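Thioredoxin-like protein (Klebsiella pneumoniae subsp. pneumoniae MGH 78578, PDB 3TY1) is a putative aldose 1-epimerase of the supersandwich fold that probably binds carbohydrate. Local coordinates at the interface of chains A and B. Sequence-based numbering; all coordinates share one arbitrary frame. Chains: chain A/B, Hypothetical aldose 1-epimerase.

Contact 1: the interface of chains A and B. Residues chain A 101, 107-108; chain B 120-121, 138, 168-169, 172.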
ATOM      1  N   ARG A 101     -11.443  -6.197  -3.478  1.00 29.79           N
ATOM      2  CA  ARG A 101     -12.734  -6.360  -4.124  1.00 29.18           C
ATOM      3  C   ARG A 101     -12.633  -7.294  -5.347  1.00 32.09           C
ATOM      4  O   ARG A 101     -13.236  -7.033  -6.401  1.00 33.08           O
ATOM      5  CB  ARG A 101     -13.335  -4.996  -4.505  1.00 29.72           C
ATOM      6  CG  ARG A 101     -13.433  -4.019  -3.381  1.00 34.70           C
ATOM      7  CD  ARG A 101     -14.066  -2.709  -3.846  1.00 35.35           C
ATOM      8  NE  ARG A 101     -14.082  -1.718  -2.774  1.00 34.84           N
ATOM      9  CZ  ARG A 101     -15.100  -1.480  -1.930  1.00 34.23           C
ATOM     10  NH1 ARG A 101     -16.234  -2.178  -1.944  1.00 28.19           N
ATOM     11  NH2 ARG A 101     -14.979  -0.527  -1.039  1.00 30.01           N
ATOM     12  N   LEU A 107     -11.438   0.765  -8.900  1.00 25.83           N
ATOM     13  CA  LEU A 107     -12.641   1.570  -8.750  1.00 26.09           C
ATOM     14  C   LEU A 107     -12.557   2.644  -7.642  1.00 24.80           C
ATOM     15  O   LEU A 107     -13.287   3.627  -7.678  1.00 25.28           O
ATOM     16  CB  LEU A 107     -13.861   0.680  -8.552  1.00 25.25           C
ATOM     17  CG  LEU A 107     -14.318  -0.239  -9.712  1.00 29.68           C
ATOM     18  CD1 LEU A 107     -15.466  -1.103  -9.190  1.00 29.32           C
ATOM     19  CD2 LEU A 107     -14.749   0.544 -10.944  1.00 27.47           C
ATOM     20  N   GLU A 108     -11.682   2.446  -6.662  1.00 25.39           N
ATOM     21  CA  GLU A 108     -11.501   3.384  -5.560  1.00 26.67           C
ATOM     22  C   GLU A 108     -10.766   4.658  -5.973  1.00 24.54           C
ATOM     23  O   GLU A 108     -10.771   5.648  -5.215  1.00 25.28           O
ATOM     24  CB  GLU A 108     -10.797   2.690  -4.371  1.00 27.71           C
ATOM     25  CG  GLU A 108     -11.595   1.458  -3.870  1.00 30.60           C
ATOM     26  CD  GLU A 108     -11.035   0.768  -2.635  1.00 44.32           C
ATOM     27  OE1 GLU A 108      -9.931   1.118  -2.147  1.00 37.79           O
ATOM     28  OE2 GLU A 108     -11.735  -0.139  -2.126  1.00 48.13           O
TER
ATOM     29  N   GLU B 120     -18.865   0.324   5.647  1.00 24.01           N
ATOM     30  CA  GLU B 120     -19.407  -0.454   4.534  1.00 27.35           C
ATOM     31  C   GLU B 120     -19.632  -1.921   4.947  1.00 25.92           C
ATOM     32  O   GLU B 120     -20.596  -2.578   4.470  1.00 22.60           O
ATOM     33  CB  GLU B 120     -18.493  -0.330   3.290  1.00 25.49           C
ATOM     34  CG  GLU B 120     -19.060  -0.898   2.051  1.00 32.58           C
ATOM     35  CD  GLU B 120     -18.079  -0.857   0.882  1.00 29.68           C
ATOM     36  OE1 GLU B 120     -17.173  -0.000   0.887  1.00 27.76           O
ATOM     37  OE2 GLU B 120     -18.249  -1.652  -0.089  1.00 27.63           O
ATOM     38  N   TRP B 121     -18.740  -2.453   5.770  1.00 24.56           N
ATOM     39  CA  TRP B 121     -18.970  -3.741   6.431  1.00 22.26           C
ATOM     40  C   TRP B 121     -18.115  -3.781   7.728  1.00 22.88           C
ATOM     41  O   TRP B 121     -17.296  -2.913   7.956  1.00 23.94           O
ATOM     42  CB  TRP B 121     -18.621  -4.966   5.530  1.00 24.21           C
ATOM     43  CG  TRP B 121     -17.149  -5.131   5.312  1.00 28.02           C
ATOM     44  CD1 TRP B 121     -16.315  -5.886   6.035  1.00 28.87           C
ATOM     45  CD2 TRP B 121     -16.339  -4.468   4.326  1.00 25.74           C
ATOM     46  NE1 TRP B 121     -15.025  -5.764   5.581  1.00 26.44           N
ATOM     47  CE2 TRP B 121     -15.005  -4.898   4.526  1.00 26.53           C
ATOM     48  CE3 TRP B 121     -16.618  -3.598   3.260  1.00 25.97           C
ATOM     49  CZ2 TRP B 121     -13.933  -4.458   3.725  1.00 34.65           C
ATOM     50  CZ3 TRP B 121     -15.564  -3.113   2.505  1.00 32.61           C
ATOM     51  CH2 TRP B 121     -14.218  -3.570   2.731  1.00 36.49           C
ATOM     52  N   LYS B 138     -13.084  -0.749   6.788  1.00 25.00           N
ATOM     53  CA  LYS B 138     -12.085   0.164   6.286  1.00 24.94           C
ATOM     54  C   LYS B 138     -11.983   1.479   7.017  1.00 24.90           C
ATOM     55  O   LYS B 138     -10.953   2.173   6.848  1.00 24.37           O
ATOM     56  CB  LYS B 138     -12.331   0.405   4.764  1.00 28.57           C
ATOM     57  CG  LYS B 138     -11.924  -0.804   3.913  1.00 36.33           C
ATOM     58  CD  LYS B 138     -11.688  -0.540   2.421  1.00 50.75           C
ATOM     59  CE  LYS B 138     -10.475   0.322   2.095  1.00 57.24           C
ATOM     60  NZ  LYS B 138     -10.548   0.797   0.664  1.00 55.59           N
ATOM     61  N   SER B 168     -15.751   5.909  -0.485  1.00 25.69           N
ATOM     62  CA  SER B 168     -16.261   6.291  -1.769  1.00 25.70           C
ATOM     63  C   SER B 168     -15.596   5.442  -2.830  1.00 28.85           C
ATOM     64  O   SER B 168     -14.358   5.451  -2.978  1.00 26.87           O
ATOM     65  CB  SER B 168     -15.927   7.763  -2.054  1.00 28.55           C
ATOM     66  OG  SER B 168     -16.477   8.613  -1.085  1.00 33.62           O
ATOM     67  N   THR B 169     -16.420   4.705  -3.579  1.00 27.73           N
ATOM     68  CA  THR B 169     -15.919   3.802  -4.631  1.00 27.66           C
ATOM     69  C   THR B 169     -16.864   3.818  -5.825  1.00 28.52           C
ATOM     70  O   THR B 169     -18.059   3.562  -5.654  1.00 26.41           O
ATOM     71  CB  THR B 169     -15.813   2.355  -4.065  1.00 28.30           C
ATOM     72  OG1 THR B 169     -15.008   2.337  -2.891  1.00 29.62           O
ATOM     73  CG2 THR B 169     -15.252   1.347  -5.088  1.00 27.95           C
ATOM     74  N   LYS B 172     -19.852   1.215  -6.453  1.00 30.08           N
ATOM     75  CA  LYS B 172     -20.056   0.389  -5.255  1.00 30.29           C
ATOM     76  C   LYS B 172     -20.748   1.115  -4.113  1.00 35.19           C
ATOM     77  O   LYS B 172     -21.735   0.624  -3.590  1.00 36.53           O
ATOM     78  CB  LYS B 172     -18.728  -0.151  -4.748  1.00 30.89           C
ATOM     79  CG  LYS B 172     -17.980  -1.100  -5.726  1.00 30.75           C
ATOM     80  CD  LYS B 172     -18.689  -2.392  -5.903  1.00 46.03           C
ATOM     81  CE  LYS B 172     -17.813  -3.415  -6.613  1.00 47.78           C
ATOM     82  NZ  LYS B 172     -18.312  -4.788  -6.337  1.00 51.13           N
TER
HETATM   83  O   HOH W   1     -11.789   6.448  -2.845  1.00 28.20           O
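A:Arg101 pairs with B:Glu120 across the interface: the two side chains arrive from opposite directions and their flat groups lie nearly coplanar, 16° apart. The grip is end-on and two-pronged. NH1 of A:Arg101 donates to OE2 of B:Glu120 at 2.8 Å, and NH2 of A:Arg101 donates to OE1 of B:Glu120 at 3.0 Å. Both bonds are almost straight at the hydrogen; the donors meet the oxygens on their syn side, 17° out of the carboxylate plane of B:Glu120, while the oxygens lie in the guanidinium plane. The remaining guanidinium nitrogen, NE of A:Arg101, turns back to its own chain and gives a hydrogen bond of 2.9 Å to OE2 of A:Glu108, on the anti lone pair of that oxygen. Held at two edges by carboxylates, the guanidinium is fixed in rotation. B:Thr169 lies over one of its faces, with methyl CG2 4.0 Å from NE of A:Arg101, near the rim. The same methyl packs on CB of A:Leu107 and CG of A:Glu108. B:Lys138 comes from the opposite direction to A:Glu108, and its ammonium NZ forms a salt bridge with OE1 of A:Glu108 at 2.9 Å and a weak bond to OE2. A:Glu108 thus sits between two cationic groups, which would probably favour its charged form. A water joins the backbone carbonyl oxygens of A:Glu108 and B:Ser168. In this crystal the charged network ties helices 100-103 and 105-108 of chain A to strand 159-169 and loops of chain B; the structure alone does not show whether the pairing persists in solution.

Contact 2: the interface of chains A and B. Residues chain A 39-42, 46; chain B 8-9, 13-15.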
ATOM      1  N   VAL A  39       1.491  19.745  -5.020  1.00 27.14           N
ATOM      2  CA  VAL A  39       1.466  18.571  -4.183  1.00 26.45           C
ATOM      3  C   VAL A  39       0.217  18.694  -3.359  1.00 30.48           C
ATOM      4  O   VAL A  39       0.032  19.693  -2.657  1.00 29.85           O
ATOM      5  CB  VAL A  39       2.688  18.467  -3.241  1.00 32.34           C
ATOM      6  CG1 VAL A  39       2.631  17.136  -2.428  1.00 27.80           C
ATOM      7  CG2 VAL A  39       3.972  18.512  -4.016  1.00 29.79           C
ATOM      8  N   LEU A  40      -0.642  17.692  -3.428  1.00 26.19           N
ATOM      9  CA  LEU A  40      -1.931  17.715  -2.724  1.00 24.95           C
ATOM     10  C   LEU A  40      -1.844  17.044  -1.346  1.00 27.03           C
ATOM     11  O   LEU A  40      -0.930  16.271  -1.041  1.00 29.21           O
ATOM     12  CB  LEU A  40      -3.033  17.053  -3.561  1.00 23.76           C
ATOM     13  CG  LEU A  40      -3.302  17.678  -4.925  1.00 26.00           C
ATOM     14  CD1 LEU A  40      -4.304  16.725  -5.650  1.00 23.41           C
ATOM     15  CD2 LEU A  40      -3.787  19.115  -4.765  1.00 28.96           C
ATOM     16  N   HIS A  41      -2.851  17.324  -0.519  1.00 27.13           N
ATOM     17  CA  HIS A  41      -2.887  16.844   0.861  1.00 26.43           C
ATOM     18  C   HIS A  41      -4.325  16.517   1.252  1.00 26.31           C
ATOM     19  O   HIS A  41      -5.289  16.970   0.603  1.00 28.58           O
ATOM     20  CB  HIS A  41      -2.271  17.856   1.835  1.00 29.76           C
ATOM     21  CG  HIS A  41      -0.851  18.213   1.534  1.00 34.29           C
ATOM     22  ND1 HIS A  41       0.210  17.393   1.864  1.00 37.07           N
ATOM     23  CD2 HIS A  41      -0.313  19.307   0.925  1.00 38.57           C
ATOM     24  CE1 HIS A  41       1.339  17.961   1.464  1.00 44.34           C
ATOM     25  NE2 HIS A  41       1.051  19.125   0.907  1.00 43.13           N
ATOM     26  N   GLY A  42      -4.465  15.716   2.302  1.00 26.58           N
ATOM     27  CA  GLY A  42      -5.764  15.361   2.853  1.00 27.81           C
ATOM     28  C   GLY A  42      -6.292  14.022   2.366  1.00 27.77           C
ATOM     29  O   GLY A  42      -6.108  13.641   1.196  1.00 27.14           O
ATOM     30  N   GLU A  46      -3.020  12.326   0.065  1.00 28.84           N
ATOM     31  CA  GLU A  46      -1.782  12.798   0.666  1.00 27.80           C
ATOM     32  C   GLU A  46      -0.558  12.460  -0.198  1.00 28.38           C
ATOM     33  O   GLU A  46      -0.328  11.313  -0.507  1.00 28.35           O
ATOM     34  CB  GLU A  46      -1.566  12.226   2.067  1.00 32.18           C
ATOM     35  CG  GLU A  46      -0.255  12.726   2.741  1.00 36.08           C
ATOM     36  CD  GLU A  46      -0.112  14.282   2.802  1.00 42.39           C
ATOM     37  OE1 GLU A  46      -1.067  14.953   3.208  1.00 52.33           O
ATOM     38  OE2 GLU A  46       0.960  14.817   2.482  1.00 58.95           O
TER
ATOM     39  N   THR B   8      -7.211  20.008   8.095  1.00 29.73           N
ATOM     40  CA  THR B   8      -7.057  19.200   6.876  1.00 27.87           C
ATOM     41  C   THR B   8      -8.314  19.417   6.037  1.00 28.40           C
ATOM     42  O   THR B   8      -9.420  19.420   6.562  1.00 26.13           O
ATOM     43  CB  THR B   8      -6.938  17.688   7.221  1.00 28.66           C
ATOM     44  OG1 THR B   8      -5.869  17.515   8.129  1.00 32.38           O
ATOM     45  CG2 THR B   8      -6.700  16.811   5.985  1.00 27.24           C
ATOM     46  N   ASN B   9      -8.148  19.657   4.749  1.00 27.77           N
ATOM     47  CA  ASN B   9      -9.295  19.774   3.830  1.00 26.38           C
ATOM     48  C   ASN B   9      -8.874  19.326   2.456  1.00 25.45           C
ATOM     49  O   ASN B   9      -8.253  20.063   1.703  1.00 27.44           O
ATOM     50  CB  ASN B   9      -9.823  21.213   3.867  1.00 32.45           C
ATOM     51  CG  ASN B   9     -11.053  21.408   3.045  1.00 37.63           C
ATOM     52  OD1 ASN B   9     -11.494  20.528   2.327  1.00 40.07           O
ATOM     53  ND2 ASN B   9     -11.597  22.599   3.117  1.00 43.27           N
ATOM     54  N   GLY B  13      -7.039  20.642  -0.981  1.00 37.36           N
ATOM     55  CA  GLY B  13      -5.700  20.044  -1.067  1.00 35.37           C
ATOM     56  C   GLY B  13      -4.765  20.443   0.068  1.00 38.93           C
ATOM     57  O   GLY B  13      -3.564  20.359  -0.093  1.00 39.35           O
ATOM     58  N   ILE B  14      -5.305  20.747   1.255  1.00 36.55           N
ATOM     59  CA  ILE B  14      -4.503  21.343   2.345  0.50 38.97           C
ATOM     60  C   ILE B  14      -4.464  20.499   3.619  1.00 36.98           C
ATOM     61  O   ILE B  14      -5.455  19.828   3.952  1.00 30.92           O
ATOM     62  CB  ILE B  14      -4.961  22.810   2.695  0.50 42.18           C
ATOM     63  CG1 ILE B  14      -6.114  22.862   3.693  0.50 40.25           C
ATOM     64  CG2 ILE B  14      -5.247  23.635   1.426  0.50 40.69           C
ATOM     65  CD1 ILE B  14      -5.667  22.992   5.105  0.50 38.79           C
ATOM     66  N   ASP B  15      -3.304  20.504   4.282  1.00 35.53           N
ATOM     67  CA  ASP B  15      -3.102  19.834   5.585  1.00 38.15           C
ATOM     68  C   ASP B  15      -2.057  20.656   6.330  1.00 38.57           C
ATOM     69  O   ASP B  15      -0.966  20.834   5.823  1.00 39.34           O
ATOM     70  CB  ASP B  15      -2.586  18.401   5.444  1.00 36.87           C
ATOM     71  CG  ASP B  15      -2.809  17.548   6.732  1.00 44.46           C
ATOM     72  OD1 ASP B  15      -2.805  18.095   7.872  1.00 46.96           O
ATOM     73  OD2 ASP B  15      -3.016  16.316   6.583  1.00 47.32           O
TER
HETATM   74  O   HOH W   2      -2.245  21.461  -2.022  1.00 44.55           O
HETATM   75  O   HOH W   3      -3.060  14.659   4.548  1.00 46.21           O
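A:His41 lies against B:Gly13 and B:Asp15 where a loop after strand 33-39 of one putative aldose 1-epimerase, a supersandwich protein, meets the N-terminal segment of another. Its backbone N is 3.1 Å from the carbonyl O of B:Gly13, a donor and acceptor suitably placed for a hydrogen bond between the chains. CB of A:His41 packs on CB of B:Asp15 at 3.7 Å and also touches the B:Gly13 carbonyl oxygen. With CG anti to the carbonyl carbon and beside the backbone N (chi1 -58°), the ring swings to the side where that oxygen lies. Farther out, CG and CD2 remain beside it: the carbonyl O of B:Gly13 sits at the ring edge, in plane, 3.6 Å from CD2 of A:His41. Another edge faces the chain's own A:Glu46. There ND1 of A:His41 donates to carboxylate OE2 of A:Glu46 at 2.8 Å, close to the ring plane and on the syn side of the oxygen, 23° out of the carboxylate plane. This bond holds the imidazole against rotation about chi2.

A:Glu46, bent at chi2, directs OE1 towards B:Asp15. The two carboxylates stand 66° apart in plane angle, and OE1 of A:Glu46 lies 4.1 Å from OD2 of B:Asp15. Between them is a water that contacts OD2 of B:Asp15, the backbone N of A:Gly42 and OE1 of A:Glu46, which probably eases the meeting of two acidic groups. A second water links the carbonyl oxygens of A:Val39 and B:Gly13, giving the latter another polar partner. Beside the polar contacts, methyl CG2 of B:Thr8 rests 3.6 Å from CA of A:Gly42.

Contact 1 and contact 2 lie about 21 Å apart, measured between the centres of their C-alpha atoms, and share no residue. Chain A offers helix 100-103 and the 3-10 helix 105-108 to contact 1 and the loop following strand 33-39 to contact 2; chain B offers strand 159-169 with nearby loops to one, and the end of strand 2-9, the loop residue B:Gly13 and strand 14-15 to the other. Contact 1 relies on charged side chains, contact 2 more on backbone and water. Two points this far apart would be expected to limit rocking of one chain against the other. The interface is not an exact two-fold, and the three-copy assembly may not be biological.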